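Long-range contacts in protein (thiaminase I) (Bacillus subtilis, PDB 3THI), which breaks down thiamin by transferring its pyrimidine-methyl group from the thiazole to a base such as pyridine: residues Lys4-Pro9 with Asp48-Phe53; Gly67-Phe72 with Val265-Ser270; Ala19-Gln24 with Val32-Thr37. One frame throughout, in Å; residues are numbered along the deposited sequence.

The three contacts follow one another across the sheet of the lobe that carries the N-terminus, in the strand order 33-36, 2-6, 52-56, 260-269, 69-70. Interaction 1 sits in the middle. It is joined to interaction 3, whose centre is about 11 Å from its own, by Val-5 O to Thr-37 N at 2.8 Å. On its other flank it meets interaction 2, centre to centre about 10 Å, through Phe-53 O to Ser-267 N, also 2.8 Å. Phe-53 additionally packs on Leu-69. Interactions 2 and 3 do not touch: their nearest atoms are about 8 Å apart. Helix 275-286 lies along one face and receives side chains from all three.

Interaction 1. Residues Lys4-Pro9 with Asp48-Phe53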
loop_
_atom_site.group_PDB
_atom_site.type_symbol
_atom_site.label_atom_id
_atom_site.label_comp_id
_atom_site.label_asym_id
_atom_site.label_seq_id
_atom_site.Cartn_x
_atom_site.Cartn_y
_atom_site.Cartn_z
ATOM N N LYS A 4 -0.368 -10.403 -22.140
ATOM C CA LYS A 4 -0.084 -11.007 -20.840
ATOM C C LYS A 4 -0.102 -9.862 -19.830
ATOM O O LYS A 4 0.640 -8.875 -19.959
ATOM C CB LYS A 4 1.255 -11.740 -20.832
ATOM C CG LYS A 4 1.224 -13.026 -21.627
ATOM C CD LYS A 4 2.531 -13.799 -21.546
ATOM C CE LYS A 4 2.446 -15.067 -22.399
ATOM N NZ LYS A 4 3.713 -15.848 -22.466
ATOM N N VAL A 5 -0.987 -9.988 -18.848
ATOM C CA VAL A 5 -1.191 -8.955 -17.851
ATOM C C VAL A 5 -1.062 -9.515 -16.462
ATOM O O VAL A 5 -1.471 -10.646 -16.210
ATOM C CB VAL A 5 -2.638 -8.402 -17.930
ATOM C CG1 VAL A 5 -2.712 -6.994 -17.361
ATOM C CG2 VAL A 5 -3.165 -8.465 -19.340
ATOM N N ALA A 6 -0.554 -8.693 -15.551
ATOM C CA ALA A 6 -0.423 -9.083 -14.155
ATOM C C ALA A 6 -0.984 -7.977 -13.267
ATOM O O ALA A 6 -0.537 -6.827 -13.342
ATOM C CB ALA A 6 1.030 -9.356 -13.795
ATOM N N ILE A 7 -2.024 -8.305 -12.499
ATOM C CA ILE A 7 -2.619 -7.347 -11.566
ATOM C C ILE A 7 -1.809 -7.373 -10.256
ATOM O O ILE A 7 -0.976 -8.266 -10.056
ATOM C CB ILE A 7 -4.146 -7.627 -11.317
ATOM C CG1 ILE A 7 -4.410 -9.075 -10.892
ATOM C CG2 ILE A 7 -4.930 -7.324 -12.565
ATOM C CD1 ILE A 7 -4.154 -9.361 -9.436
ATOM N N TYR A 8 -1.996 -6.373 -9.400
ATOM C CA TYR A 8 -1.263 -6.327 -8.131
ATOM C C TYR A 8 -1.767 -7.448 -7.217
ATOM O O TYR A 8 -2.924 -7.459 -6.813
ATOM C CB TYR A 8 -1.418 -4.962 -7.465
ATOM C CG TYR A 8 -0.449 -4.753 -6.335
ATOM C CD1 TYR A 8 0.924 -4.651 -6.574
ATOM C CD2 TYR A 8 -0.897 -4.671 -5.021
ATOM C CE1 TYR A 8 1.824 -4.473 -5.523
ATOM C CE2 TYR A 8 -0.011 -4.494 -3.967
ATOM C CZ TYR A 8 1.343 -4.399 -4.221
ATOM O OH TYR A 8 2.207 -4.250 -3.162
ATOM N N PRO A 9 -0.894 -8.405 -6.876
ATOM C CA PRO A 9 -1.253 -9.543 -6.023
ATOM C C PRO A 9 -1.555 -9.260 -4.559
ATOM O O PRO A 9 -2.270 -10.030 -3.915
ATOM C CB PRO A 9 -0.049 -10.477 -6.183
ATOM C CG PRO A 9 1.086 -9.513 -6.308
ATOM C CD PRO A 9 0.527 -8.467 -7.266
ATOM N N ASP A 48 10.084 -10.489 -20.104
ATOM C CA ASP A 48 10.008 -9.921 -21.446
ATOM C C ASP A 48 8.625 -10.049 -22.096
ATOM O O ASP A 48 8.212 -9.182 -22.874
ATOM C CB ASP A 48 11.048 -10.582 -22.359
ATOM C CG ASP A 48 12.478 -10.178 -22.027
ATOM O OD1 ASP A 48 12.762 -9.774 -20.874
ATOM O OD2 ASP A 48 13.322 -10.283 -22.942
ATOM N N ASP A 49 7.916 -11.128 -21.779
ATOM C CA ASP A 49 6.598 -11.358 -22.362
ATOM C C ASP A 49 5.391 -10.891 -21.537
ATOM O O ASP A 49 4.247 -11.164 -21.889
ATOM C CB ASP A 49 6.450 -12.816 -22.832
ATOM C CG ASP A 49 6.713 -13.837 -21.734
ATOM O OD1 ASP A 49 7.005 -13.459 -20.575
ATOM O OD2 ASP A 49 6.628 -15.044 -22.044
ATOM N N LEU A 50 5.658 -10.200 -20.434
ATOM C CA LEU A 50 4.598 -9.651 -19.598
ATOM C C LEU A 50 4.404 -8.230 -20.117
ATOM O O LEU A 50 5.250 -7.352 -19.895
ATOM C CB LEU A 50 5.010 -9.623 -18.134
ATOM C CG LEU A 50 3.925 -9.164 -17.158
ATOM C CD1 LEU A 50 2.699 -10.068 -17.268
ATOM C CD2 LEU A 50 4.488 -9.204 -15.748
ATOM N N ASP A 51 3.298 -8.025 -20.828
ATOM C CA ASP A 51 2.984 -6.742 -21.448
ATOM C C ASP A 51 2.572 -5.603 -20.538
ATOM O O ASP A 51 3.022 -4.480 -20.722
ATOM C CB ASP A 51 1.919 -6.942 -22.521
ATOM C CG ASP A 51 2.345 -7.932 -23.569
ATOM O OD1 ASP A 51 3.449 -7.761 -24.132
ATOM O OD2 ASP A 51 1.586 -8.897 -23.805
ATOM N N VAL A 52 1.653 -5.875 -19.619
ATOM C CA VAL A 52 1.154 -4.867 -18.682
ATOM C C VAL A 52 1.164 -5.501 -17.296
ATOM O O VAL A 52 0.809 -6.665 -17.130
ATOM C CB VAL A 52 -0.284 -4.407 -19.043
ATOM C CG1 VAL A 52 -0.753 -3.319 -18.094
ATOM C CG2 VAL A 52 -0.326 -3.881 -20.460
ATOM N N PHE A 53 1.551 -4.722 -16.300
ATOM C CA PHE A 53 1.642 -5.230 -14.946
ATOM C C PHE A 53 1.553 -4.096 -13.951
ATOM O O PHE A 53 1.845 -2.941 -14.274
ATOM C CB PHE A 53 2.972 -5.976 -14.763
ATOM C CG PHE A 53 4.150 -5.261 -15.364
ATOM C CD1 PHE A 53 4.831 -4.284 -14.649
ATOM C CD2 PHE A 53 4.543 -5.524 -16.672
ATOM C CE1 PHE A 53 5.883 -3.579 -15.239
ATOM C CE2 PHE A 53 5.590 -4.824 -17.267
ATOM C CZ PHE A 53 6.260 -3.852 -16.552
#
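With CG anti to the carbonyl carbon (chi1 -72°) and the chain extended beyond it, Lys-4 runs past the backbone of Asp-49, whose CG stands between its backbone N and carbonyl carbon (chi1 56°), bringing the carboxylate round to the ammonium. The setting is a parallel strand pair, 2-6 with 52-56, in a lobe of the periplasmic-binding-protein-like fold. NZ of Lys-4 stands 3.1 Å from OD2 of Asp-49, above the carboxylate plane, in a partly solvent-exposed salt bridge, while Lys-4 CD lies 3.2 Å from Asp-49 O. Were this lysine cut back to an alanine, the Asp-49 carboxylate would probably lose its positive mate and the neighbouring carbonyl its aliphatic cover.

Lys-4 N donates nearly straight to OD2 of Asp-51 (3.0 Å), on the anti side; the other oxygen of that carboxylate bonds Thr-272, fixing its rotation. Val-52 bonds through its N, to Lys-4 O (3.2 Å), and its O, from Ala-6 N (2.9 Å); Lys-4 O also takes a weak bond from Asp-51 N. Val-5 and Val-52 lie side by side on the face packed against Met-285. On the opposite face, both methyls of Leu-50 close on CB of Ala-6, CD1 at 3.9 Å and CD2 at 4.0 Å.

Interaction 2. Residues Gly67-Phe72 with Val265-Ser270; sequences GYLLPF and VVSVNS
Phe-72 lays the CZ end of its ring against CG2 of Val-268 at 3.6 Å, the two side chains crossing at about a right angle. The other methyl of Val-268, CG1, is taken by Leu-70, which runs alongside it and touches through CD2 (3.9 Å). Leu-70 reaches that far because its CG is anti to the backbone N (chi1 -167°). Leu-69 goes to the other side, where both its methyls close on CB of Ser-267; the hydroxyl of that serine is bonded to Tyr-98 O.

The backbones meet at Leu-70 N, which donates to Val-268 O at 2.7 Å. The strands are already parting here, and the return bond is made through a water that donates to Leu-70 O and accepts from Val-268 N. Further along, Ser-270 grips two successive carbonyls: its N reaches Tyr-68 O (2.8 Å) from above the carbonyl plane, and its OG donates to Gly-67 O (2.7 Å). Gly-67, with positive phi, ends helix 60-65 in a Schellman motif, so the hydroxyl fastens the turn that leads into the short strand.

Strand 260-269 runs antiparallel to 52-56 as well as to 69-70. A strand of this direction inserted among the parallel ones, arriving late in the chain, is consistent with the type II topology of periplasmic binding proteins.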
loop_
_atom_site.group_PDB
_atom_site.type_symbol
_atom_site.label_atom_id
_atom_site.label_comp_id
_atom_site.label_asym_id
_atom_site.label_seq_id
_atom_site.Cartn_x
_atom_site.Cartn_y
_atom_site.Cartn_z
ATOM N N GLY A 67 15.491 0.087 -17.945
ATOM C CA GLY A 67 14.922 0.063 -19.287
ATOM C C GLY A 67 13.805 -0.947 -19.517
ATOM O O GLY A 67 13.549 -1.353 -20.653
ATOM N N TYR A 68 13.119 -1.318 -18.438
ATOM C CA TYR A 68 12.021 -2.286 -18.470
ATOM C C TYR A 68 10.668 -1.701 -18.871
ATOM O O TYR A 68 9.823 -2.398 -19.434
ATOM C CB TYR A 68 11.840 -2.899 -17.079
ATOM C CG TYR A 68 12.816 -3.975 -16.728
ATOM C CD1 TYR A 68 12.931 -5.108 -17.516
ATOM C CD2 TYR A 68 13.598 -3.885 -15.584
ATOM C CE1 TYR A 68 13.801 -6.133 -17.174
ATOM C CE2 TYR A 68 14.476 -4.906 -15.230
ATOM C CZ TYR A 68 14.570 -6.026 -16.031
ATOM O OH TYR A 68 15.427 -7.047 -15.698
ATOM N N LEU A 69 10.464 -0.428 -18.551
ATOM C CA LEU A 69 9.190 0.227 -18.787
ATOM C C LEU A 69 9.077 1.139 -19.985
ATOM O O LEU A 69 10.070 1.666 -20.484
ATOM C CB LEU A 69 8.774 0.989 -17.532
ATOM C CG LEU A 69 8.884 0.219 -16.213
ATOM C CD1 LEU A 69 8.319 1.079 -15.090
ATOM C CD2 LEU A 69 8.146 -1.128 -16.292
ATOM N N LEU A 70 7.840 1.266 -20.462
ATOM C CA LEU A 70 7.506 2.109 -21.593
ATOM C C LEU A 70 6.800 3.334 -21.009
ATOM O O LEU A 70 5.766 3.209 -20.361
ATOM C CB LEU A 70 6.583 1.358 -22.562
ATOM C CG LEU A 70 6.415 2.036 -23.923
ATOM C CD1 LEU A 70 7.753 2.036 -24.661
ATOM C CD2 LEU A 70 5.332 1.320 -24.732
ATOM N N PRO A 71 7.358 4.537 -21.229
ATOM C CA PRO A 71 6.738 5.755 -20.690
ATOM C C PRO A 71 5.397 6.119 -21.307
ATOM O O PRO A 71 5.095 5.763 -22.456
ATOM C CB PRO A 71 7.791 6.825 -20.968
ATOM C CG PRO A 71 8.416 6.340 -22.262
ATOM C CD PRO A 71 8.566 4.853 -22.016
ATOM N N PHE A 72 4.578 6.794 -20.508
ATOM C CA PHE A 72 3.274 7.266 -20.950
ATOM C C PHE A 72 3.363 8.768 -21.258
ATOM O O PHE A 72 3.681 9.574 -20.383
ATOM C CB PHE A 72 2.218 7.065 -19.857
ATOM C CG PHE A 72 1.865 5.630 -19.594
ATOM C CD1 PHE A 72 2.664 4.846 -18.773
ATOM C CD2 PHE A 72 0.705 5.074 -20.133
ATOM C CE1 PHE A 72 2.318 3.532 -18.486
ATOM C CE2 PHE A 72 0.348 3.765 -19.854
ATOM C CZ PHE A 72 1.159 2.991 -19.025
ATOM N N VAL A 265 1.338 1.114 -9.351
ATOM C CA VAL A 265 1.065 1.676 -10.657
ATOM C C VAL A 265 1.067 0.637 -11.759
ATOM O O VAL A 265 1.772 -0.374 -11.678
ATOM C CB VAL A 265 2.091 2.762 -11.017
ATOM C CG1 VAL A 265 1.933 3.941 -10.094
ATOM C CG2 VAL A 265 3.518 2.192 -10.958
ATOM N N VAL A 266 0.240 0.881 -12.770
ATOM C CA VAL A 266 0.155 -0.010 -13.920
ATOM C C VAL A 266 1.172 0.494 -14.938
ATOM O O VAL A 266 1.110 1.659 -15.369
ATOM C CB VAL A 266 -1.254 0.004 -14.576
ATOM C CG1 VAL A 266 -1.419 -1.214 -15.474
ATOM C CG2 VAL A 266 -2.345 0.077 -13.518
ATOM N N SER A 267 2.127 -0.368 -15.288
ATOM C CA SER A 267 3.163 -0.016 -16.254
ATOM C C SER A 267 3.143 -0.941 -17.460
ATOM O O SER A 267 2.513 -1.993 -17.429
ATOM C CB SER A 267 4.543 0.002 -15.590
ATOM O OG SER A 267 4.588 1.029 -14.615
ATOM N N VAL A 268 3.811 -0.515 -18.528
ATOM C CA VAL A 268 3.875 -1.269 -19.774
ATOM C C VAL A 268 5.314 -1.676 -20.070
ATOM O O VAL A 268 6.240 -0.882 -19.926
ATOM C CB VAL A 268 3.335 -0.419 -20.948
ATOM C CG1 VAL A 268 3.517 -1.142 -22.262
ATOM C CG2 VAL A 268 1.876 -0.068 -20.713
ATOM N N ASN A 269 5.489 -2.923 -20.483
ATOM C CA ASN A 269 6.804 -3.451 -20.807
ATOM C C ASN A 269 7.372 -2.731 -22.025
ATOM O O ASN A 269 6.685 -2.574 -23.024
ATOM C CB ASN A 269 6.688 -4.944 -21.102
ATOM C CG ASN A 269 8.001 -5.672 -20.947
ATOM O OD1 ASN A 269 9.039 -5.213 -21.423
ATOM N ND2 ASN A 269 7.966 -6.806 -20.266
ATOM N N SER A 270 8.632 -2.311 -21.954
ATOM C CA SER A 270 9.249 -1.622 -23.087
ATOM C C SER A 270 9.390 -2.552 -24.277
ATOM O O SER A 270 9.495 -2.100 -25.409
ATOM C CB SER A 270 10.624 -1.042 -22.718
ATOM O OG SER A 270 11.555 -2.059 -22.400
HETATM O O HOH W 1 5.329 1.960 -18.078
#

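Interaction 3. Residues Ala19-Gln24 with Val32-Thr37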
loop_
_atom_site.group_PDB
_atom_site.type_symbol
_atom_site.label_atom_id
_atom_site.label_comp_id
_atom_site.label_asym_id
_atom_site.label_seq_id
_atom_site.Cartn_x
_atom_site.Cartn_y
_atom_site.Cartn_z
ATOM N N ALA A 19 -11.279 -9.978 -12.686
ATOM C CA ALA A 19 -12.606 -9.941 -13.284
ATOM C C ALA A 19 -12.949 -8.528 -13.738
ATOM O O ALA A 19 -13.436 -8.330 -14.858
ATOM C CB ALA A 19 -13.640 -10.444 -12.307
ATOM N N ALA A 20 -12.648 -7.545 -12.891
ATOM C CA ALA A 20 -12.923 -6.146 -13.208
ATOM C C ALA A 20 -12.201 -5.756 -14.495
ATOM O O ALA A 20 -12.814 -5.213 -15.425
ATOM C CB ALA A 20 -12.487 -5.226 -12.041
ATOM N N VAL A 21 -10.910 -6.083 -14.561
ATOM C CA VAL A 21 -10.095 -5.774 -15.725
ATOM C C VAL A 21 -10.589 -6.442 -17.012
ATOM O O VAL A 21 -10.687 -5.790 -18.056
ATOM C CB VAL A 21 -8.624 -6.127 -15.469
ATOM C CG1 VAL A 21 -7.801 -5.958 -16.742
ATOM C CG2 VAL A 21 -8.077 -5.234 -14.372
ATOM N N LEU A 22 -10.916 -7.731 -16.930
ATOM C CA LEU A 22 -11.402 -8.483 -18.091
ATOM C C LEU A 22 -12.696 -7.881 -18.617
ATOM O O LEU A 22 -12.817 -7.602 -19.808
ATOM C CB LEU A 22 -11.631 -9.955 -17.733
ATOM C CG LEU A 22 -12.037 -10.881 -18.889
ATOM C CD1 LEU A 22 -10.844 -11.080 -19.824
ATOM C CD2 LEU A 22 -12.516 -12.226 -18.346
ATOM N N ASP A 23 -13.636 -7.630 -17.714
ATOM C CA ASP A 23 -14.915 -7.052 -18.089
ATOM C C ASP A 23 -14.738 -5.690 -18.752
ATOM O O ASP A 23 -15.253 -5.457 -19.847
ATOM C CB ASP A 23 -15.822 -6.931 -16.867
ATOM C CG ASP A 23 -17.210 -6.437 -17.214
ATOM O OD1 ASP A 23 -17.680 -6.687 -18.349
ATOM O OD2 ASP A 23 -17.833 -5.802 -16.341
ATOM N N GLN A 24 -13.995 -4.798 -18.103
ATOM C CA GLN A 24 -13.769 -3.467 -18.665
ATOM C C GLN A 24 -12.963 -3.494 -19.974
ATOM O O GLN A 24 -13.214 -2.686 -20.876
ATOM C CB GLN A 24 -13.112 -2.550 -17.637
ATOM C CG GLN A 24 -13.986 -2.279 -16.435
ATOM C CD GLN A 24 -15.234 -1.508 -16.789
ATOM O OE1 GLN A 24 -15.218 -0.644 -17.658
ATOM N NE2 GLN A 24 -16.328 -1.810 -16.105
ATOM N N VAL A 32 -9.287 -8.771 -28.241
ATOM C CA VAL A 32 -7.937 -8.881 -27.717
ATOM C C VAL A 32 -7.990 -9.661 -26.415
ATOM O O VAL A 32 -8.541 -9.196 -25.409
ATOM C CB VAL A 32 -7.313 -7.498 -27.467
ATOM C CG1 VAL A 32 -5.855 -7.657 -26.961
ATOM C CG2 VAL A 32 -7.375 -6.671 -28.746
ATOM N N LYS A 33 -7.396 -10.846 -26.443
ATOM C CA LYS A 33 -7.375 -11.729 -25.293
ATOM C C LYS A 33 -6.387 -11.290 -24.215
ATOM O O LYS A 33 -5.342 -10.705 -24.512
ATOM C CB LYS A 33 -7.067 -13.160 -25.760
ATOM C CG LYS A 33 -7.130 -14.213 -24.669
ATOM C CD LYS A 33 -6.901 -15.621 -25.217
ATOM C CE LYS A 33 -6.749 -16.631 -24.067
ATOM N NZ LYS A 33 -6.463 -18.024 -24.549
ATOM N N LEU A 34 -6.753 -11.536 -22.959
ATOM C CA LEU A 34 -5.904 -11.212 -21.819
ATOM C C LEU A 34 -5.465 -12.510 -21.166
ATOM O O LEU A 34 -6.274 -13.422 -20.997
ATOM C CB LEU A 34 -6.664 -10.368 -20.782
ATOM C CG LEU A 34 -7.078 -8.940 -21.147
ATOM C CD1 LEU A 34 -7.605 -8.215 -19.910
ATOM C CD2 LEU A 34 -5.885 -8.182 -21.715
ATOM N N GLU A 35 -4.172 -12.627 -20.876
ATOM C CA GLU A 35 -3.656 -13.817 -20.201
ATOM C C GLU A 35 -3.077 -13.372 -18.868
ATOM O O GLU A 35 -1.930 -12.925 -18.794
ATOM C CB GLU A 35 -2.586 -14.536 -21.029
ATOM C CG GLU A 35 -2.100 -15.824 -20.363
ATOM C CD GLU A 35 -1.111 -16.625 -21.205
ATOM O OE1 GLU A 35 -1.292 -16.728 -22.441
ATOM O OE2 GLU A 35 -0.156 -17.172 -20.611
ATOM N N PHE A 36 -3.897 -13.451 -17.825
ATOM C CA PHE A 36 -3.472 -13.040 -16.496
ATOM C C PHE A 36 -2.400 -13.946 -15.952
ATOM O O PHE A 36 -2.540 -15.169 -15.921
ATOM C CB PHE A 36 -4.654 -12.956 -15.551
ATOM C CG PHE A 36 -5.584 -11.822 -15.861
ATOM C CD1 PHE A 36 -6.624 -11.988 -16.767
ATOM C CD2 PHE A 36 -5.424 -10.582 -15.231
ATOM C CE1 PHE A 36 -7.499 -10.943 -17.043
ATOM C CE2 PHE A 36 -6.288 -9.527 -15.495
ATOM C CZ PHE A 36 -7.334 -9.706 -16.404
ATOM N N THR A 37 -1.310 -13.313 -15.549
ATOM C CA THR A 37 -0.146 -13.997 -15.017
ATOM C C THR A 37 0.084 -13.580 -13.575
ATOM O O THR A 37 -0.436 -12.569 -13.125
ATOM C CB THR A 37 1.089 -13.614 -15.842
ATOM O OG1 THR A 37 0.759 -13.691 -17.237
ATOM C CG2 THR A 37 2.254 -14.551 -15.549
#
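This is apolar helix-on-sheet packing inside a right-handed beta-alpha-beta crossover, the unit made by strand 2-6, helix 14-28 and strand 33-36 in the binding-protein-like lobe. The short segments of helix and returning strand are almost antiparallel, at 169°, with their axes 9.8 Å apart. Two consecutive helix residues, Val-21 and Leu-22, face two alternate strand residues, Leu-34 and Phe-36, which share one side of the strand.

Val-21 is the hub. Its CB is directed toward the strand, and CG1, anti to the backbone N (chi1 173°), is shared by two partners: CZ of Phe-36 at 3.8 Å and CD1 of Leu-34 at 3.9 Å. Phe-36 meets the helix with the edge of its ring rather than a face. CB of Val-21 lies in the ring plane, 3.9 Å from CZ of Phe-36, and CG1 comes in near the same plane. The backbone N of Leu-22 also sits at this edge. The chi1 of Phe-36, -70°, turns CG anti to the carbonyl carbon, which sends the ring out toward the helix. Leu-34 comes at Val-21 from a different direction, the two side chains crossing at about a right angle.

Leu-22 borders the contact on its partly exposed flank and touches more loosely. Its CD1 is 4.3 Å from CD1 of Leu-34, and its CB approaches CE1 of Phe-36 at a similar range. Only 187 Å² is buried between the segments, and the contact rests on apolar side chains packed and buried against one another.

Other elements complete the surroundings. Val-21 also reaches Met-285 and Leu-34 reaches Leu-281, both on helix 275-286, while Ala-20 packs on Ala-294 of helix 288-295. Along the sheet, strand 33-36 lies beside strand 2-6, with Leu-34 resting on Val-5.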